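PDB 5OEZ: FBP protein from Leishmania major, which probably hydrolyses beta-D-fructose 1,6-bisphosphate to beta-D-fructose 6-phosphate and phosphate in gluconeogenesis, as a magnesium-dependent homotetramer subject to allosteric inhibition. Local coordinates for residues P9-Q14 with I196-L201; M33-S38 with A83-S88; I208-S213 with S324-D329. All coordinates share one frame; numbering follows the deposited sequence.

Contact 1: residues P9-Q14 with I196-L201; sequences PTTLTQ and IGEFIL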
loop_
_atom_site.group_PDB
_atom_site.type_symbol
_atom_site.label_atom_id
_atom_site.label_comp_id
_atom_site.label_asym_id
_atom_site.label_seq_id
_atom_site.Cartn_x
_atom_site.Cartn_y
_atom_site.Cartn_z
ATOM N N PRO C 9 -5.183 -10.146 14.505
ATOM C CA PRO C 9 -6.616 -9.920 14.232
ATOM C C PRO C 9 -7.317 -11.152 13.617
ATOM O O PRO C 9 -6.649 -12.037 13.051
ATOM C CB PRO C 9 -6.593 -8.745 13.256
ATOM C CG PRO C 9 -5.301 -8.912 12.517
ATOM C CD PRO C 9 -4.322 -9.461 13.518
ATOM N N THR C 10 -8.643 -11.197 13.755
ATOM C CA THR C 10 -9.471 -12.298 13.237
ATOM C C THR C 10 -9.731 -12.121 11.741
ATOM O O THR C 10 -10.489 -11.232 11.349
ATOM C CB THR C 10 -10.820 -12.377 13.983
ATOM O OG1 THR C 10 -10.577 -12.545 15.385
ATOM C CG2 THR C 10 -11.689 -13.552 13.479
ATOM N N THR C 11 -9.125 -12.973 10.914
ATOM C CA THR C 11 -9.349 -12.916 9.475
ATOM C C THR C 11 -10.640 -13.643 9.055
ATOM O O THR C 11 -11.191 -14.473 9.789
ATOM C CB THR C 11 -8.186 -13.494 8.657
ATOM O OG1 THR C 11 -8.127 -14.921 8.824
ATOM C CG2 THR C 11 -6.858 -12.838 9.061
ATOM N N LEU C 12 -11.113 -13.303 7.861
ATOM C CA LEU C 12 -12.291 -13.938 7.259
ATOM C C LEU C 12 -12.106 -15.446 7.123
ATOM O O LEU C 12 -12.959 -16.224 7.529
ATOM C CB LEU C 12 -12.594 -13.316 5.903
ATOM C CG LEU C 12 -13.756 -13.911 5.091
ATOM C CD1 LEU C 12 -15.003 -14.150 5.930
ATOM C CD2 LEU C 12 -14.096 -12.994 3.919
ATOM N N THR C 13 -10.947 -15.844 6.622
ATOM C CA THR C 13 -10.571 -17.249 6.533
ATOM C C THR C 13 -10.657 -17.963 7.887
ATOM O O THR C 13 -11.143 -19.094 7.953
ATOM C CB THR C 13 -9.162 -17.375 5.917
ATOM O OG1 THR C 13 -9.221 -16.953 4.556
ATOM C CG2 THR C 13 -8.639 -18.792 5.970
ATOM N N GLN C 14 -10.127 -17.342 8.940
ATOM C CA GLN C 14 -10.188 -17.926 10.285
ATOM C C GLN C 14 -11.636 -18.072 10.735
ATOM O O GLN C 14 -12.006 -19.088 11.286
ATOM C CB GLN C 14 -9.469 -17.049 11.310
ATOM C CG GLN C 14 -7.983 -17.276 11.457
ATOM C CD GLN C 14 -7.372 -16.282 12.440
ATOM O OE1 GLN C 14 -7.677 -15.083 12.410
ATOM N NE2 GLN C 14 -6.510 -16.770 13.307
ATOM N N ILE C 196 -1.911 -6.007 5.182
ATOM C CA ILE C 196 -1.686 -7.461 5.196
ATOM C C ILE C 196 -2.475 -8.242 4.148
ATOM O O ILE C 196 -2.356 -9.457 4.077
ATOM C CB ILE C 196 -1.920 -8.059 6.611
ATOM C CG1 ILE C 196 -3.351 -7.817 7.112
ATOM C CG2 ILE C 196 -0.905 -7.471 7.584
ATOM C CD1 ILE C 196 -3.641 -8.345 8.502
ATOM N N GLY C 197 -3.261 -7.551 3.323
ATOM C CA GLY C 197 -4.107 -8.192 2.327
ATOM C C GLY C 197 -5.021 -9.269 2.872
ATOM O O GLY C 197 -5.087 -10.367 2.331
ATOM N N GLU C 198 -5.696 -8.966 3.969
ATOM C CA GLU C 198 -6.648 -9.892 4.576
ATOM C C GLU C 198 -7.883 -9.090 4.956
ATOM O O GLU C 198 -7.793 -7.926 5.333
ATOM C CB GLU C 198 -6.069 -10.555 5.829
ATOM C CG GLU C 198 -4.842 -11.444 5.602
ATOM C CD GLU C 198 -5.148 -12.834 5.047
ATOM O OE1 GLU C 198 -6.323 -13.260 5.060
ATOM O OE2 GLU C 198 -4.186 -13.514 4.612
ATOM N N PHE C 199 -9.025 -9.752 4.882
ATOM C CA PHE C 199 -10.266 -9.229 5.402
ATOM C C PHE C 199 -10.333 -9.522 6.890
ATOM O O PHE C 199 -10.122 -10.652 7.301
ATOM C CB PHE C 199 -11.439 -9.855 4.642
ATOM C CG PHE C 199 -11.600 -9.287 3.272
ATOM C CD1 PHE C 199 -12.281 -8.086 3.096
ATOM C CD2 PHE C 199 -11.028 -9.900 2.180
ATOM C CE1 PHE C 199 -12.417 -7.523 1.845
ATOM C CE2 PHE C 199 -11.139 -9.333 0.926
ATOM C CZ PHE C 199 -11.833 -8.149 0.759
ATOM N N ILE C 200 -10.609 -8.482 7.670
ATOM C CA ILE C 200 -10.598 -8.505 9.120
ATOM C C ILE C 200 -12.037 -8.290 9.552
ATOM O O ILE C 200 -12.758 -7.516 8.928
ATOM C CB ILE C 200 -9.713 -7.346 9.660
ATOM C CG1 ILE C 200 -8.260 -7.504 9.191
ATOM C CG2 ILE C 200 -9.763 -7.240 11.176
ATOM C CD1 ILE C 200 -7.618 -8.852 9.500
ATOM N N LEU C 201 -12.444 -8.958 10.627
ATOM C CA LEU C 201 -13.789 -8.812 11.152
ATOM C C LEU C 201 -13.938 -7.453 11.833
ATOM O O LEU C 201 -13.162 -7.121 12.731
ATOM C CB LEU C 201 -14.092 -9.941 12.148
ATOM C CG LEU C 201 -15.444 -9.922 12.865
ATOM C CD1 LEU C 201 -16.593 -10.042 11.887
ATOM C CD2 LEU C 201 -15.503 -11.044 13.880
#
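Thr10 and Leu12 grip the edge of strand 198-203 through two backbone hydrogen bonds. Leu201 N donates to Thr10 O at 3.1 Å. Leu12 N donates to Phe199 O at 2.9 Å. Between them Thr11 and Ile200 form a single beta bridge, and Thr11 CA also lies close to Phe199 O. On one side of this bridge Ile200 CD1 meets CG of Pro9 at 3.8 Å, while Thr11 CG2 touches Glu198 CB at 4.0 Å. Leu12 and Phe199 run side by side in the same direction, CB to CB at 3.9 Å, toward Gln36 and strand 177-182. Glu198 OE2 is taken up at the subunit interface, by a salt bridge to Lys40 and a hydrogen bond to Thr37, both of the second subunit. Behind the bridge, Thr11 OG1 sits between its own N and carbonyl carbon (chi1 70°) and accepts from Gln14 N at 3.1 Å; Thr11 N in turn donates to Gln14 OE1 at 3.0 Å. This reciprocal pair is a capping box, starting helix 12-18, which carries the AMP-binding residue Ile16, right where the N-terminal segment leaves the sheet edge.

Contact 2: residues M33-S38 with A83-S88; sequences MAIQTS and AYLLSS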
loop_
_atom_site.group_PDB
_atom_site.type_symbol
_atom_site.label_atom_id
_atom_site.label_comp_id
_atom_site.label_asym_id
_atom_site.label_seq_id
_atom_site.Cartn_x
_atom_site.Cartn_y
_atom_site.Cartn_z
ATOM N N MET C 33 -11.826 -18.416 -0.137
ATOM C CA MET C 33 -10.485 -17.961 -0.534
ATOM C C MET C 33 -10.499 -17.393 -1.924
ATOM O O MET C 33 -9.898 -16.339 -2.183
ATOM C CB MET C 33 -9.461 -19.093 -0.558
ATOM C CG MET C 33 -8.361 -18.996 0.461
ATOM S SD MET C 33 -8.597 -20.163 1.803
ATOM C CE MET C 33 -8.575 -21.822 1.164
ATOM N N ALA C 34 -11.120 -18.136 -2.839
ATOM C CA ALA C 34 -11.192 -17.712 -4.229
ATOM C C ALA C 34 -11.932 -16.360 -4.378
ATOM O O ALA C 34 -11.501 -15.491 -5.149
ATOM C CB ALA C 34 -11.838 -18.795 -5.070
ATOM N N ILE C 35 -13.013 -16.182 -3.623
ATOM C CA ILE C 35 -13.782 -14.934 -3.646
ATOM C C ILE C 35 -12.984 -13.760 -3.076
ATOM O O ILE C 35 -13.018 -12.650 -3.624
ATOM C CB ILE C 35 -15.138 -15.096 -2.921
ATOM C CG1 ILE C 35 -16.054 -16.008 -3.756
ATOM C CG2 ILE C 35 -15.831 -13.753 -2.721
ATOM C CD1 ILE C 35 -17.377 -16.362 -3.115
ATOM N N GLN C 36 -12.301 -13.989 -1.960
ATOM C CA GLN C 36 -11.453 -12.954 -1.372
ATOM C C GLN C 36 -10.384 -12.505 -2.351
ATOM O O GLN C 36 -10.156 -11.306 -2.500
ATOM C CB GLN C 36 -10.772 -13.454 -0.118
ATOM C CG GLN C 36 -11.682 -13.562 1.078
ATOM C CD GLN C 36 -10.918 -14.117 2.260
ATOM O OE1 GLN C 36 -10.172 -13.390 2.913
ATOM N NE2 GLN C 36 -11.094 -15.412 2.539
ATOM N N THR C 37 -9.742 -13.463 -3.015
ATOM C CA THR C 37 -8.703 -13.135 -3.975
ATOM C C THR C 37 -9.256 -12.296 -5.101
ATOM O O THR C 37 -8.621 -11.300 -5.524
ATOM C CB THR C 37 -8.024 -14.403 -4.545
ATOM O OG1 THR C 37 -7.489 -15.165 -3.466
ATOM C CG2 THR C 37 -6.880 -14.034 -5.469
ATOM N N SER C 38 -10.438 -12.690 -5.590
ATOM C CA SER C 38 -11.107 -11.970 -6.692
ATOM C C SER C 38 -11.393 -10.530 -6.303
ATOM O O SER C 38 -11.161 -9.603 -7.081
ATOM C CB SER C 38 -12.421 -12.659 -7.082
ATOM O OG SER C 38 -12.198 -14.005 -7.455
ATOM N N ALA C 83 -11.674 -17.119 -13.101
ATOM C CA ALA C 83 -10.390 -17.813 -13.040
ATOM C C ALA C 83 -10.145 -18.404 -11.659
ATOM O O ALA C 83 -9.791 -19.583 -11.527
ATOM C CB ALA C 83 -9.263 -16.879 -13.419
ATOM N N TYR C 84 -10.373 -17.600 -10.630
ATOM C CA TYR C 84 -10.144 -18.045 -9.276
ATOM C C TYR C 84 -11.194 -19.049 -8.793
ATOM O O TYR C 84 -10.847 -20.000 -8.096
ATOM C CB TYR C 84 -9.995 -16.835 -8.324
ATOM C CG TYR C 84 -8.753 -16.003 -8.638
ATOM C CD1 TYR C 84 -7.482 -16.566 -8.559
ATOM C CD2 TYR C 84 -8.848 -14.665 -9.036
ATOM C CE1 TYR C 84 -6.351 -15.826 -8.872
ATOM C CE2 TYR C 84 -7.719 -13.916 -9.344
ATOM C CZ TYR C 84 -6.475 -14.500 -9.251
ATOM O OH TYR C 84 -5.352 -13.782 -9.557
ATOM N N LEU C 85 -12.463 -18.863 -9.163
ATOM C CA LEU C 85 -13.523 -19.799 -8.747
ATOM C C LEU C 85 -13.365 -21.160 -9.406
ATOM O O LEU C 85 -13.481 -22.174 -8.733
ATOM C CB LEU C 85 -14.922 -19.246 -9.020
ATOM C CG LEU C 85 -15.391 -18.099 -8.125
ATOM C CD1 LEU C 85 -16.624 -17.435 -8.711
ATOM C CD2 LEU C 85 -15.675 -18.583 -6.715
ATOM N N LEU C 86 -13.084 -21.187 -10.702
ATOM C CA LEU C 86 -12.900 -22.458 -11.409
ATOM C C LEU C 86 -11.690 -23.248 -10.900
ATOM O O LEU C 86 -11.746 -24.469 -10.841
ATOM C CB LEU C 86 -12.822 -22.244 -12.928
ATOM C CG LEU C 86 -14.139 -21.808 -13.603
ATOM C CD1 LEU C 86 -13.900 -21.414 -15.062
ATOM C CD2 LEU C 86 -15.222 -22.882 -13.513
ATOM N N SER C 87 -10.620 -22.554 -10.511
ATOM C CA SER C 87 -9.427 -23.221 -9.986
ATOM C C SER C 87 -9.538 -23.589 -8.510
ATOM O O SER C 87 -8.662 -24.261 -7.989
ATOM C CB SER C 87 -8.160 -22.376 -10.240
ATOM O OG SER C 87 -8.074 -21.260 -9.354
ATOM N N SER C 88 -10.585 -23.144 -7.821
ATOM C CA SER C 88 -10.743 -23.461 -6.399
ATOM C C SER C 88 -10.966 -24.954 -6.093
ATOM O O SER C 88 -10.708 -25.376 -4.963
ATOM C CB SER C 88 -11.889 -22.640 -5.783
ATOM O OG SER C 88 -13.172 -23.029 -6.275
#
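Antiparallel helix packing in the N-terminal domain brings Ala34, Thr37 and Ser38 of helix 27-47 against Tyr84 and Leu85 of helix 72-87. The axes of these short helical segments approach to 8.5 Å, their N-to-C directions 165° apart, a closeness permitted by the small Ala34, whose CB lies 3.4 Å from Tyr84 O. The same methyl touches Ser88 CB at 3.9 Å. One turn on, Thr37 CG2, anti to its backbone N, stands over the centre of the Tyr84 ring, 3.8 Å from the centroid and 8° off the normal: a CH-pi contact in which the two side chains cross at about a right angle. Ser38 OG approaches Tyr84 CB to 3.7 Å, obliquely to the ring. That hydroxyl is tied back to Ala34 O at 2.8 Å, reaching it from the opposite face of the carbonyl plane to Ser38 N, and its polarity is thus met within its own helix. Toward the sheet, Leu85 CD2 packs on Ile35 CG1 at 3.9 Å. Tyr84 OH reaches past this interface to hydrogen-bond Pro9 O of the second subunit, and Ser87 OG is hydrogen-bonded to Gln14 NE2 of that subunit. The helix pair therefore has one flank at the subunit boundary, while Ile35 and Leu85 rest on Ile115 of strand 113-121 and Leu85 also reaches Leu94 of strand 91-96.

Contact 3: residues I208-S213 with S324-D329; sequences IPKKRS and SRQEVD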
loop_
_atom_site.group_PDB
_atom_site.type_symbol
_atom_site.label_atom_id
_atom_site.label_comp_id
_atom_site.label_asym_id
_atom_site.label_seq_id
_atom_site.Cartn_x
_atom_site.Cartn_y
_atom_site.Cartn_z
ATOM N N ILE C 208 -30.191 -4.815 11.100
ATOM C CA ILE C 208 -30.857 -3.626 10.510
ATOM C C ILE C 208 -31.913 -3.150 11.516
ATOM O O ILE C 208 -32.731 -3.942 11.971
ATOM C CB ILE C 208 -31.627 -3.873 9.153
ATOM C CG1 ILE C 208 -30.836 -4.606 8.057
ATOM C CG2 ILE C 208 -32.132 -2.552 8.540
ATOM C CD1 ILE C 208 -31.703 -5.056 6.891
ATOM N N PRO C 209 -31.900 -1.859 11.874
ATOM C CA PRO C 209 -32.958 -1.346 12.763
ATOM C C PRO C 209 -34.376 -1.592 12.222
ATOM O O PRO C 209 -34.568 -1.578 11.017
ATOM C CB PRO C 209 -32.672 0.160 12.815
ATOM C CG PRO C 209 -31.204 0.291 12.497
ATOM C CD PRO C 209 -30.882 -0.831 11.559
ATOM N N LYS C 210 -35.335 -1.828 13.112
ATOM C CA LYS C 210 -36.705 -2.105 12.703
ATOM C C LYS C 210 -37.361 -0.909 12.013
ATOM O O LYS C 210 -38.192 -1.111 11.129
ATOM C CB LYS C 210 -37.574 -2.632 13.861
ATOM C CG LYS C 210 -37.888 -1.618 14.947
ATOM C CD LYS C 210 -38.553 -2.268 16.147
ATOM C CE LYS C 210 -38.987 -1.232 17.186
ATOM N NZ LYS C 210 -39.806 -1.811 18.293
ATOM N N LYS C 211 -37.001 0.312 12.407
ATOM C CA LYS C 211 -37.397 1.508 11.664
ATOM C C LYS C 211 -36.286 2.555 11.590
ATOM O O LYS C 211 -35.419 2.624 12.452
ATOM C CB LYS C 211 -38.661 2.133 12.247
ATOM C CG LYS C 211 -38.527 2.708 13.651
ATOM C CD LYS C 211 -39.496 3.868 13.849
ATOM C CE LYS C 211 -38.930 5.169 13.250
ATOM N NZ LYS C 211 -39.948 6.054 12.615
ATOM N N ARG C 212 -36.321 3.340 10.521
ATOM C CA ARG C 212 -35.412 4.453 10.309
ATOM C C ARG C 212 -35.930 5.276 9.135
ATOM O O ARG C 212 -36.234 4.725 8.068
ATOM C CB ARG C 212 -33.992 3.960 10.003
ATOM C CG ARG C 212 -32.948 5.069 9.909
ATOM C CD ARG C 212 -32.546 5.612 11.276
ATOM N NE ARG C 212 -31.752 6.835 11.110
ATOM C CZ ARG C 212 -30.440 6.896 10.854
ATOM N NH1 ARG C 212 -29.698 5.799 10.751
ATOM N NH2 ARG C 212 -29.854 8.080 10.706
ATOM N N SER C 213 -36.008 6.583 9.311
ATOM C CA SER C 213 -36.639 7.468 8.322
ATOM C C SER C 213 -35.718 7.885 7.166
ATOM O O SER C 213 -35.432 9.070 6.982
ATOM C CB SER C 213 -37.178 8.710 9.024
ATOM O OG SER C 213 -38.139 8.343 9.996
ATOM N N SER C 324 -35.445 -2.063 6.586
ATOM C CA SER C 324 -36.026 -2.088 7.914
ATOM C C SER C 324 -37.443 -2.636 7.828
ATOM O O SER C 324 -38.219 -2.255 6.942
ATOM C CB SER C 324 -36.040 -0.675 8.489
ATOM O OG SER C 324 -34.724 -0.167 8.647
ATOM N N ARG C 325 -37.783 -3.525 8.752
ATOM C CA ARG C 325 -39.016 -4.276 8.626
ATOM C C ARG C 325 -40.284 -3.410 8.698
ATOM O O ARG C 325 -41.217 -3.644 7.943
ATOM C CB ARG C 325 -39.056 -5.502 9.565
ATOM C CG ARG C 325 -38.939 -5.256 11.054
ATOM C CD ARG C 325 -38.974 -6.558 11.886
ATOM N NE ARG C 325 -38.479 -6.366 13.266
ATOM C CZ ARG C 325 -39.225 -6.042 14.329
ATOM N NH1 ARG C 325 -40.542 -5.859 14.217
ATOM N NH2 ARG C 325 -38.650 -5.889 15.527
ATOM N N GLN C 326 -40.320 -2.430 9.585
ATOM C CA GLN C 326 -41.465 -1.528 9.672
ATOM C C GLN C 326 -41.557 -0.571 8.489
ATOM O O GLN C 326 -42.647 -0.187 8.117
ATOM C CB GLN C 326 -41.468 -0.758 10.986
ATOM C CG GLN C 326 -41.724 -1.671 12.188
ATOM C CD GLN C 326 -41.677 -0.947 13.516
ATOM O OE1 GLN C 326 -41.569 0.285 13.576
ATOM N NE2 GLN C 326 -41.771 -1.708 14.591
ATOM N N GLU C 327 -40.430 -0.214 7.882
ATOM C CA GLU C 327 -40.454 0.638 6.687
ATOM C C GLU C 327 -40.984 -0.105 5.467
ATOM O O GLU C 327 -41.770 0.444 4.702
ATOM C CB GLU C 327 -39.058 1.203 6.373
ATOM C CG GLU C 327 -38.422 2.034 7.485
ATOM C CD GLU C 327 -39.210 3.276 7.873
ATOM O OE1 GLU C 327 -40.000 3.806 7.039
ATOM O OE2 GLU C 327 -39.022 3.736 9.025
ATOM N N VAL C 328 -40.569 -1.360 5.296
ATOM C CA VAL C 328 -41.128 -2.221 4.238
ATOM C C VAL C 328 -42.619 -2.503 4.467
ATOM O O VAL C 328 -43.369 -2.545 3.503
ATOM C CB VAL C 328 -40.349 -3.538 4.070
ATOM C CG1 VAL C 328 -41.016 -4.458 3.053
ATOM C CG2 VAL C 328 -38.940 -3.237 3.618
ATOM N N ASP C 329 -43.047 -2.688 5.725
ATOM C CA ASP C 329 -44.500 -2.855 6.054
ATOM C C ASP C 329 -45.331 -1.621 5.669
ATOM O O ASP C 329 -46.412 -1.771 5.139
ATOM C CB ASP C 329 -44.741 -3.151 7.544
ATOM C CG ASP C 329 -44.222 -4.533 7.983
ATOM O OD1 ASP C 329 -43.981 -5.409 7.126
ATOM O OD2 ASP C 329 -44.021 -4.727 9.205
HETATM O O HOH W 1 -35.558 -4.466 10.512
#
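Ser324 OG, held anti to its carbonyl carbon and beside its N (chi1 -63°), is turned onto Pro209 O and donates to it at 2.8 Å. Glu327 CD is folded back by a bent chi2 of -61°, and OE2 accepts from Arg212 N at 3.1 Å on its anti side, 24° out of the carboxylate plane. Between these two bonds Gln326 N in the first turn of helix 325-338 donates to Lys210 O at 2.9 Å. The Lys210 side chain, extended beyond CG, runs beside Gln326 in the same direction, CD to NE2 at 3.6 Å, while its CB sits 3.6 Å above one face of the Arg325 guanidinium, offset toward the rim. At the start of the segment Ile208 CG2 packs against Ser324 OG at 3.5 Å. A water accepts from Arg325 N at 3.0 Å and also lies near Pro209 O. Further out, Glu327 OE1 is bonded by Tyr244, Ser324 OG by Gly264 N, and Arg212 NH1 binds Tyr262 O. One N-H of the first helical turn, Gln326 N, and the side chains of Ser324 and Glu327 thus fasten the loop at the N-terminus of helix 325-338, where Ser324 holds the N-cap position but makes no capping bond, its hydroxyl turned instead to the loop before strand 214-216.

Overall arrangement
Contacts 1 and 2 belong to the N-terminal domain and lie about 16 Å apart, centre to centre; they touch through Gln36, which packs on Leu12 and Phe199 and probably hydrogen-bonds Thr13. Along the chain contact 2 is nested within the loop closed by contact 1, and helices 12-18 and 27-47 follow one another. Both reach the second subunit, near residues that bind AMP, so they join the sheet edge and the helix layer to a subunit interface of the tetramer. Contact 3 comes later in the chain, in the C-terminal domain, with its centre about 31 Å from contact 1 and 35 Å from contact 2, and its two segments meet no other subunit.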